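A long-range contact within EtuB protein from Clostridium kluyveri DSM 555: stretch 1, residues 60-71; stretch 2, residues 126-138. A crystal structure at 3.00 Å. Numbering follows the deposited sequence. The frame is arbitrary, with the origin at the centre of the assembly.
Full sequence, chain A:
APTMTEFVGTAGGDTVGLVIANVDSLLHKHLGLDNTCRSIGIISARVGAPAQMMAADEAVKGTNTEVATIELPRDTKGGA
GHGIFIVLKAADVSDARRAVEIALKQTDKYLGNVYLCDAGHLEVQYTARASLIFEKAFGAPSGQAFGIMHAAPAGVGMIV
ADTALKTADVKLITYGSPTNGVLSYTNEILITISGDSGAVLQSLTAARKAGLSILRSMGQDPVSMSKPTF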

ATOM      1  N   VAL A  60     -21.892 -14.914  11.348  1.00 48.71           N
ATOM      2  CA  VAL A  60     -22.872 -15.320  10.325  1.00 48.51           C
ATOM      3  C   VAL A  60     -23.467 -16.707  10.623  1.00 48.26           C
ATOM      4  O   VAL A  60     -24.615 -17.027  10.255  1.00 47.98           O
ATOM      5  N   LYS A  61     -22.661 -17.518  11.301  1.00 48.11           N
ATOM      6  CA  LYS A  61     -23.088 -18.817  11.784  1.00 48.06           C
ATOM      7  C   LYS A  61     -24.210 -18.673  12.832  1.00 48.86           C
ATOM      8  O   LYS A  61     -25.066 -19.573  12.992  1.00 49.38           O
ATOM      9  N   GLY A  62     -24.206 -17.535  13.527  1.00 49.15           N
ATOM     10  CA  GLY A  62     -25.174 -17.267  14.572  1.00 49.45           C
ATOM     11  C   GLY A  62     -26.323 -16.355  14.189  1.00 49.76           C
ATOM     12  O   GLY A  62     -27.171 -16.063  15.023  1.00 49.97           O
ATOM     13  N   THR A  63     -26.371 -15.897  12.942  1.00 50.06           N
ATOM     14  CA  THR A  63     -27.387 -14.913  12.552  1.00 50.49           C
ATOM     15  C   THR A  63     -27.936 -15.111  11.146  1.00 50.81           C
ATOM     16  O   THR A  63     -27.392 -15.880  10.330  1.00 51.22           O
ATOM     17  N   ASN A  64     -29.010 -14.387  10.857  1.00 50.83           N
ATOM     18  CA  ASN A  64     -29.590 -14.422   9.535  1.00 50.93           C
ATOM     19  C   ASN A  64     -28.944 -13.371   8.629  1.00 51.33           C
ATOM     20  O   ASN A  64     -29.620 -12.461   8.118  1.00 51.78           O
ATOM     21  N   THR A  65     -27.639 -13.500   8.420  1.00 51.26           N
ATOM     22  CA  THR A  65     -26.917 -12.534   7.596  1.00 51.43           C
ATOM     23  C   THR A  65     -26.175 -13.160   6.402  1.00 51.72           C
ATOM     24  O   THR A  65     -26.000 -14.380   6.312  1.00 51.91           O
ATOM     25  N   GLU A  66     -25.765 -12.314   5.465  1.00 51.67           N
ATOM     26  CA  GLU A  66     -24.975 -12.765   4.327  1.00 51.41           C
ATOM     27  C   GLU A  66     -23.816 -11.794   4.117  1.00 50.85           C
ATOM     28  O   GLU A  66     -23.775 -10.725   4.734  1.00 50.79           O
ATOM     29  N   VAL A  67     -22.871 -12.173   3.263  1.00 49.92           N
ATOM     30  CA  VAL A  67     -21.663 -11.390   3.093  1.00 48.85           C
ATOM     31  C   VAL A  67     -21.775 -10.526   1.845  1.00 48.53           C
ATOM     32  O   VAL A  67     -21.881 -11.035   0.729  1.00 48.66           O
ATOM     33  N   ALA A  68     -21.775  -9.214   2.041  1.00 48.01           N
ATOM     34  CA  ALA A  68     -21.839  -8.278   0.930  1.00 47.50           C
ATOM     35  C   ALA A  68     -20.448  -8.078   0.344  1.00 47.22           C
ATOM     36  O   ALA A  68     -20.249  -8.213  -0.857  1.00 47.39           O
ATOM     37  N   THR A  69     -19.472  -7.776   1.189  1.00 46.73           N
ATOM     38  CA  THR A  69     -18.126  -7.560   0.689  1.00 46.51           C
ATOM     39  C   THR A  69     -17.066  -7.774   1.760  1.00 46.26           C
ATOM     40  O   THR A  69     -17.272  -7.420   2.918  1.00 46.52           O
ATOM     41  N   ILE A  70     -15.946  -8.383   1.374  1.00 45.82           N
ATOM     42  CA  ILE A  70     -14.775  -8.477   2.246  1.00 45.39           C
ATOM     43  C   ILE A  70     -13.575  -7.912   1.496  1.00 45.50           C
ATOM     44  O   ILE A  70     -13.141  -8.499   0.516  1.00 45.38           O
ATOM     45  N   GLU A  71     -13.043  -6.783   1.956  1.00 45.84           N
ATOM     46  CA  GLU A  71     -11.891  -6.142   1.313  1.00 46.34           C
ATOM     47  C   GLU A  71     -10.745  -5.879   2.291  1.00 46.75           C
ATOM     48  O   GLU A  71     -10.971  -5.652   3.488  1.00 46.92           O
ATOM     49  N   TYR A 126      -7.516 -20.357  13.489  1.00 53.13           N
ATOM     50  CA  TYR A 126      -8.165 -21.652  13.298  1.00 53.01           C
ATOM     51  C   TYR A 126      -9.675 -21.537  13.448  1.00 52.83           C
ATOM     52  O   TYR A 126     -10.157 -20.749  14.261  1.00 53.32           O
ATOM     53  N   THR A 127     -10.407 -22.318  12.658  1.00 52.33           N
ATOM     54  CA  THR A 127     -11.846 -22.510  12.839  1.00 52.13           C
ATOM     55  C   THR A 127     -12.161 -23.976  12.552  1.00 52.21           C
ATOM     56  O   THR A 127     -11.466 -24.613  11.749  1.00 52.61           O
ATOM     57  N   ALA A 128     -13.190 -24.510  13.211  1.00 51.62           N
ATOM     58  CA  ALA A 128     -13.592 -25.900  13.007  1.00 50.84           C
ATOM     59  C   ALA A 128     -14.697 -26.064  11.945  1.00 50.59           C
ATOM     60  O   ALA A 128     -14.829 -27.136  11.354  1.00 50.81           O
ATOM     61  N   ARG A 129     -15.499 -25.022  11.731  1.00 50.08           N
ATOM     62  CA  ARG A 129     -16.431 -24.958  10.599  1.00 50.13           C
ATOM     63  C   ARG A 129     -16.197 -23.627   9.946  1.00 50.04           C
ATOM     64  O   ARG A 129     -16.621 -22.595  10.480  1.00 50.73           O
ATOM     65  N   ALA A 130     -15.519 -23.616   8.807  1.00 49.44           N
ATOM     66  CA  ALA A 130     -15.441 -22.390   8.051  1.00 48.78           C
ATOM     67  C   ALA A 130     -16.825 -22.173   7.455  1.00 48.50           C
ATOM     68  O   ALA A 130     -17.443 -23.126   6.982  1.00 48.49           O
ATOM     69  N   SER A 131     -17.340 -20.948   7.523  1.00 48.17           N
ATOM     70  CA  SER A 131     -18.534 -20.634   6.749  1.00 48.11           C
ATOM     71  C   SER A 131     -18.394 -19.383   5.862  1.00 47.94           C
ATOM     72  O   SER A 131     -17.297 -19.054   5.410  1.00 47.99           O
ATOM     73  N   LEU A 132     -19.511 -18.708   5.612  1.00 47.77           N
ATOM     74  CA  LEU A 132     -19.622 -17.685   4.571  1.00 47.39           C
ATOM     75  C   LEU A 132     -18.448 -16.725   4.408  1.00 47.26           C
ATOM     76  O   LEU A 132     -18.094 -16.383   3.274  1.00 47.24           O
ATOM     77  N   ILE A 133     -17.848 -16.282   5.514  1.00 46.89           N
ATOM     78  CA  ILE A 133     -16.714 -15.364   5.405  1.00 46.69           C
ATOM     79  C   ILE A 133     -15.575 -15.989   4.599  1.00 46.79           C
ATOM     80  O   ILE A 133     -15.205 -15.463   3.541  1.00 46.95           O
ATOM     81  N   PHE A 134     -15.054 -17.120   5.077  1.00 46.45           N
ATOM     82  CA  PHE A 134     -13.879 -17.732   4.477  1.00 46.11           C
ATOM     83  C   PHE A 134     -14.191 -18.400   3.163  1.00 46.34           C
ATOM     84  O   PHE A 134     -13.296 -18.617   2.345  1.00 46.35           O
ATOM     85  N   GLU A 135     -15.463 -18.709   2.943  1.00 46.61           N
ATOM     86  CA  GLU A 135     -15.892 -19.171   1.630  1.00 46.91           C
ATOM     87  C   GLU A 135     -15.785 -18.053   0.596  1.00 47.40           C
ATOM     88  O   GLU A 135     -15.341 -18.277  -0.524  1.00 47.74           O
ATOM     89  N   LYS A 136     -16.185 -16.845   0.971  1.00 47.86           N
ATOM     90  CA  LYS A 136     -16.104 -15.722   0.053  1.00 48.37           C
ATOM     91  C   LYS A 136     -14.656 -15.215  -0.096  1.00 48.12           C
ATOM     92  O   LYS A 136     -14.224 -14.876  -1.199  1.00 48.41           O
ATOM     93  N   ALA A 137     -13.909 -15.180   1.002  1.00 47.61           N
ATOM     94  CA  ALA A 137     -12.576 -14.585   0.990  1.00 47.31           C
ATOM     95  C   ALA A 137     -11.556 -15.485   0.302  1.00 47.20           C
ATOM     96  O   ALA A 137     -10.686 -15.007  -0.412  1.00 47.28           O
ATOM     97  N   PHE A 138     -11.685 -16.792   0.511  1.00 46.94           N
ATOM     98  CA  PHE A 138     -10.620 -17.724   0.189  1.00 46.18           C
ATOM     99  C   PHE A 138     -11.097 -18.936  -0.565  1.00 45.98           C
ATOM    100  O   PHE A 138     -10.279 -19.724  -1.037  1.00 46.04           O
TER

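The centre of this contact is apolar and lies where the strand through Val 67 and Ile 70 passes over the helix that begins at Leu 132. The two axes approach to 8.8 Å, with 35° between their N-to-C directions, so strand and helix run roughly alongside each other and successive side chains can meet along their length. The CA register follows the same course: Val 67 lies 6.8 Å from Ile 133 (CA to CA), and Ile 70 lies 6.6 Å from Ala 137 (CA to CA).

Two strand residues, Val 67 and Ile 70, direct their CA-to-CB bonds toward the helix. Ile 70 adopts m for chi1 and t for chi2, and this extended branch carries CD1 onto the helix surface. There CD1 of Ile 70 lies 3.4 Å from O of Ile 133, 4.0 Å from CD1 of Ile 133, 3.9 Å from CB of Lys 136 and 4.2 Å from CB of Ala 137. One methyl thus touches three helix residues spanning about one turn. The carbonyl it meets is already engaged, since N of Ala 137 donates to O of Ile 133 at 2.9 Å within the helix, and the contact with CD1 is one of packing.

Val 67, with chi1 in t, places CG2 3.8 Å from CD1 of Ile 133 and 4.0 Å from CB of Leu 132. The CA-to-CB bond of Ile 133 points sideways, yet its m, m rotamer brings the end of the chain nearer to the strand, where CD1 meets both Val 67 and Ile 70. Between these two strand residues, Ala 68 and Thr 69 point their CB atoms away, leaving the apolar surface to their neighbours.

Lys 136 covers one margin of this centre with the aliphatic part of its side chain. Its CB points toward the strand; chi1 is t, and chi2, at 123°, lies between wells. CE of Lys 136 comes within 3.8 Å of CG1 of Val 67 and 3.6 Å of O of Val 67.

Toward the start of the helix, Leu 132 (m, t) extends the apolar surface to the helical end of stretch 1: its CD1 lies 3.8 Å from CG2 of Val 60, whose chi1 is m. CG2 of Val 60 is also 3.3 Å from OG of Ser 131. The serine occupies the N-cap position, but its side chain makes no capping bond; OG is hydrogen-bonded elsewhere in the structure. CG of Lys 61 also packs against it, 3.5 Å from OG of Ser 131.

The polar edge is formed by Lys 61. Its CA-to-CB bond points sideways, but the side chain (m, t, then chi3 off-well at -98° and chi4 t) reaches across so that NZ of Lys 61 donates a 2.6 Å hydrogen bond to O of Arg 129. This is the sole hydrogen bond between the stretches, and it pairs a charged amine with a backbone carbonyl. NZ of Lys 61 also lies 3.8 Å from OG1 of Thr 127 and 3.8 Å from CB of Arg 129.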

ATOM      1  CB  VAL A  60     -22.291 -15.227   8.872  1.00 48.52           C
ATOM      2  CG1 VAL A  60     -21.564 -13.909   8.676  1.00 48.49           C
ATOM      3  CG2 VAL A  60     -21.353 -16.362   8.573  1.00 48.47           C
ATOM      4  CB  LYS A  61     -21.892 -19.575  12.357  1.00 47.37           C
ATOM      5  CG  LYS A  61     -21.066 -20.284  11.313  1.00 45.14           C
ATOM      6  CD  LYS A  61     -20.061 -21.229  11.943  1.00 42.44           C
ATOM      7  CE  LYS A  61     -18.691 -20.599  12.049  1.00 41.32           C
ATOM      8  NZ  LYS A  61     -17.697 -21.532  12.612  1.00 39.59           N
ATOM      9  CB  THR A  63     -26.824 -13.495  12.581  1.00 50.65           C
ATOM     10  OG1 THR A  63     -25.680 -13.435  11.715  1.00 50.94           O
ATOM     11  CG2 THR A  63     -26.435 -13.076  14.008  1.00 50.52           C
ATOM     12  CB  ASN A  64     -31.106 -14.232   9.606  1.00 50.68           C
ATOM     13  CG  ASN A  64     -31.796 -14.545   8.290  1.00 49.63           C
ATOM     14  OD1 ASN A  64     -31.181 -15.027   7.339  1.00 48.80           O
ATOM     15  ND2 ASN A  64     -33.079 -14.274   8.235  1.00 48.84           N
ATOM     16  CB  THR A  65     -25.955 -11.716   8.448  1.00 51.31           C
ATOM     17  OG1 THR A  65     -25.226 -12.602   9.299  1.00 51.20           O
ATOM     18  CG2 THR A  65     -26.726 -10.730   9.311  1.00 51.19           C
ATOM     19  CB  GLU A  66     -25.835 -12.865   3.077  1.00 51.59           C
ATOM     20  CG  GLU A  66     -26.867 -13.968   3.111  1.00 53.23           C
ATOM     21  CD  GLU A  66     -27.536 -14.167   1.755  1.00 56.26           C
ATOM     22  OE1 GLU A  66     -27.856 -13.153   1.086  1.00 57.34           O
ATOM     23  OE2 GLU A  66     -27.738 -15.338   1.354  1.00 57.05           O
ATOM     24  CB  VAL A  67     -20.426 -12.302   3.041  1.00 48.81           C
ATOM     25  CG1 VAL A  67     -19.196 -11.528   2.597  1.00 48.66           C
ATOM     26  CG2 VAL A  67     -20.196 -12.969   4.401  1.00 48.15           C
ATOM     27  CB  ALA A  68     -22.433  -6.961   1.378  1.00 47.42           C
ATOM     28  CB  THR A  69     -17.991  -6.156   0.021  1.00 46.41           C
ATOM     29  OG1 THR A  69     -16.727  -6.057  -0.633  1.00 46.80           O
ATOM     30  CG2 THR A  69     -18.088  -5.052   1.033  1.00 46.39           C
ATOM     31  CB  ILE A  70     -14.463  -9.931   2.632  1.00 45.18           C
ATOM     32  CG1 ILE A  70     -15.698 -10.616   3.213  1.00 44.44           C
ATOM     33  CG2 ILE A  70     -13.271  -9.991   3.590  1.00 45.06           C
ATOM     34  CD1 ILE A  70     -15.643 -12.125   3.121  1.00 44.14           C
ATOM     35  CB  GLU A  71     -12.315  -4.845   0.641  1.00 46.19           C
ATOM     36  CG  GLU A  71     -13.580  -4.986  -0.185  1.00 47.29           C
ATOM     37  CD  GLU A  71     -13.948  -3.733  -0.957  1.00 48.96           C
ATOM     38  OE1 GLU A  71     -13.039  -2.972  -1.356  1.00 49.96           O
ATOM     39  OE2 GLU A  71     -15.158  -3.512  -1.172  1.00 49.84           O
ATOM     40  CB  TYR A 126      -7.626 -22.673  14.306  1.00 53.12           C
ATOM     41  CG  TYR A 126      -8.414 -23.970  14.342  1.00 53.51           C
ATOM     42  CD1 TYR A 126      -8.310 -24.895  13.308  1.00 53.33           C
ATOM     43  CD2 TYR A 126      -9.270 -24.267  15.408  1.00 53.25           C
ATOM     44  CE1 TYR A 126      -9.037 -26.075  13.327  1.00 53.19           C
ATOM     45  CE2 TYR A 126      -9.998 -25.448  15.433  1.00 52.78           C
ATOM     46  CZ  TYR A 126      -9.874 -26.345  14.387  1.00 53.01           C
ATOM     47  OH  TYR A 126     -10.578 -27.525  14.388  1.00 53.45           O
ATOM     48  CB  THR A 127     -12.676 -21.598  11.909  1.00 52.10           C
ATOM     49  OG1 THR A 127     -14.042 -22.030  11.867  1.00 51.65           O
ATOM     50  CG2 THR A 127     -12.120 -21.611  10.503  1.00 52.34           C
ATOM     51  CB  ALA A 128     -13.994 -26.524  14.317  1.00 50.52           C
ATOM     52  CB  ARG A 129     -17.920 -24.992  10.999  1.00 50.04           C
ATOM     53  CG  ARG A 129     -18.414 -26.246  11.706  1.00 51.49           C
ATOM     54  CD  ARG A 129     -19.594 -26.921  10.976  1.00 52.06           C
ATOM     55  NE  ARG A 129     -20.675 -26.027  10.533  1.00 50.47           N
ATOM     56  CZ  ARG A 129     -21.695 -26.430   9.769  1.00 50.52           C
ATOM     57  NH1 ARG A 129     -21.767 -27.687   9.356  1.00 49.45           N
ATOM     58  NH2 ARG A 129     -22.647 -25.585   9.399  1.00 51.27           N
ATOM     59  CB  ALA A 130     -14.404 -22.499   6.982  1.00 48.60           C
ATOM     60  CB  SER A 131     -19.818 -20.671   7.613  1.00 48.37           C
ATOM     61  OG  SER A 131     -20.221 -19.394   8.060  1.00 47.96           O
ATOM     62  CB  LEU A 132     -20.904 -16.893   4.757  1.00 47.45           C
ATOM     63  CG  LEU A 132     -22.180 -17.701   4.595  1.00 47.70           C
ATOM     64  CD1 LEU A 132     -23.302 -17.021   5.349  1.00 48.89           C
ATOM     65  CD2 LEU A 132     -22.514 -17.825   3.128  1.00 49.02           C
ATOM     66  CB  ILE A 133     -16.207 -14.860   6.765  1.00 46.57           C
ATOM     67  CG1 ILE A 133     -17.233 -13.913   7.389  1.00 46.72           C
ATOM     68  CG2 ILE A 133     -14.861 -14.138   6.612  1.00 46.04           C
ATOM     69  CD1 ILE A 133     -17.295 -12.531   6.747  1.00 46.21           C
ATOM     70  CB  PHE A 134     -13.232 -18.708   5.443  1.00 45.99           C
ATOM     71  CG  PHE A 134     -12.846 -18.084   6.740  1.00 45.66           C
ATOM     72  CD1 PHE A 134     -11.983 -16.994   6.767  1.00 45.46           C
ATOM     73  CD2 PHE A 134     -13.360 -18.565   7.939  1.00 45.54           C
ATOM     74  CE1 PHE A 134     -11.632 -16.395   7.967  1.00 45.72           C
ATOM     75  CE2 PHE A 134     -13.007 -17.979   9.153  1.00 45.81           C
ATOM     76  CZ  PHE A 134     -12.141 -16.891   9.168  1.00 45.87           C
ATOM     77  CB  GLU A 135     -17.312 -19.687   1.673  1.00 46.62           C
ATOM     78  CG  GLU A 135     -17.520 -20.807   2.632  1.00 46.22           C
ATOM     79  CD  GLU A 135     -18.920 -21.336   2.550  1.00 46.16           C
ATOM     80  OE1 GLU A 135     -19.316 -22.077   3.464  1.00 46.00           O
ATOM     81  OE2 GLU A 135     -19.626 -21.004   1.572  1.00 46.08           O
ATOM     82  CB  LYS A 136     -17.072 -14.609   0.479  1.00 48.75           C
ATOM     83  CG  LYS A 136     -17.154 -13.413  -0.471  1.00 50.57           C
ATOM     84  CD  LYS A 136     -18.597 -13.204  -0.920  1.00 54.92           C
ATOM     85  CE  LYS A 136     -18.921 -11.738  -1.224  1.00 57.06           C
ATOM     86  NZ  LYS A 136     -18.183 -11.191  -2.406  1.00 58.83           N
ATOM     87  CB  ALA A 137     -12.118 -14.254   2.412  1.00 47.10           C
ATOM     88  CB  PHE A 138      -9.991 -18.227   1.473  1.00 46.21           C
ATOM     89  CG  PHE A 138      -9.316 -17.175   2.273  1.00 45.88           C
ATOM     90  CD1 PHE A 138      -8.283 -16.425   1.730  1.00 46.01           C
ATOM     91  CD2 PHE A 138      -9.679 -16.964   3.593  1.00 46.31           C
ATOM     92  CE1 PHE A 138      -7.632 -15.457   2.484  1.00 47.03           C
ATOM     93  CE2 PHE A 138      -9.038 -15.999   4.362  1.00 47.29           C
ATOM     94  CZ  PHE A 138      -8.008 -15.240   3.806  1.00 47.18           C
TER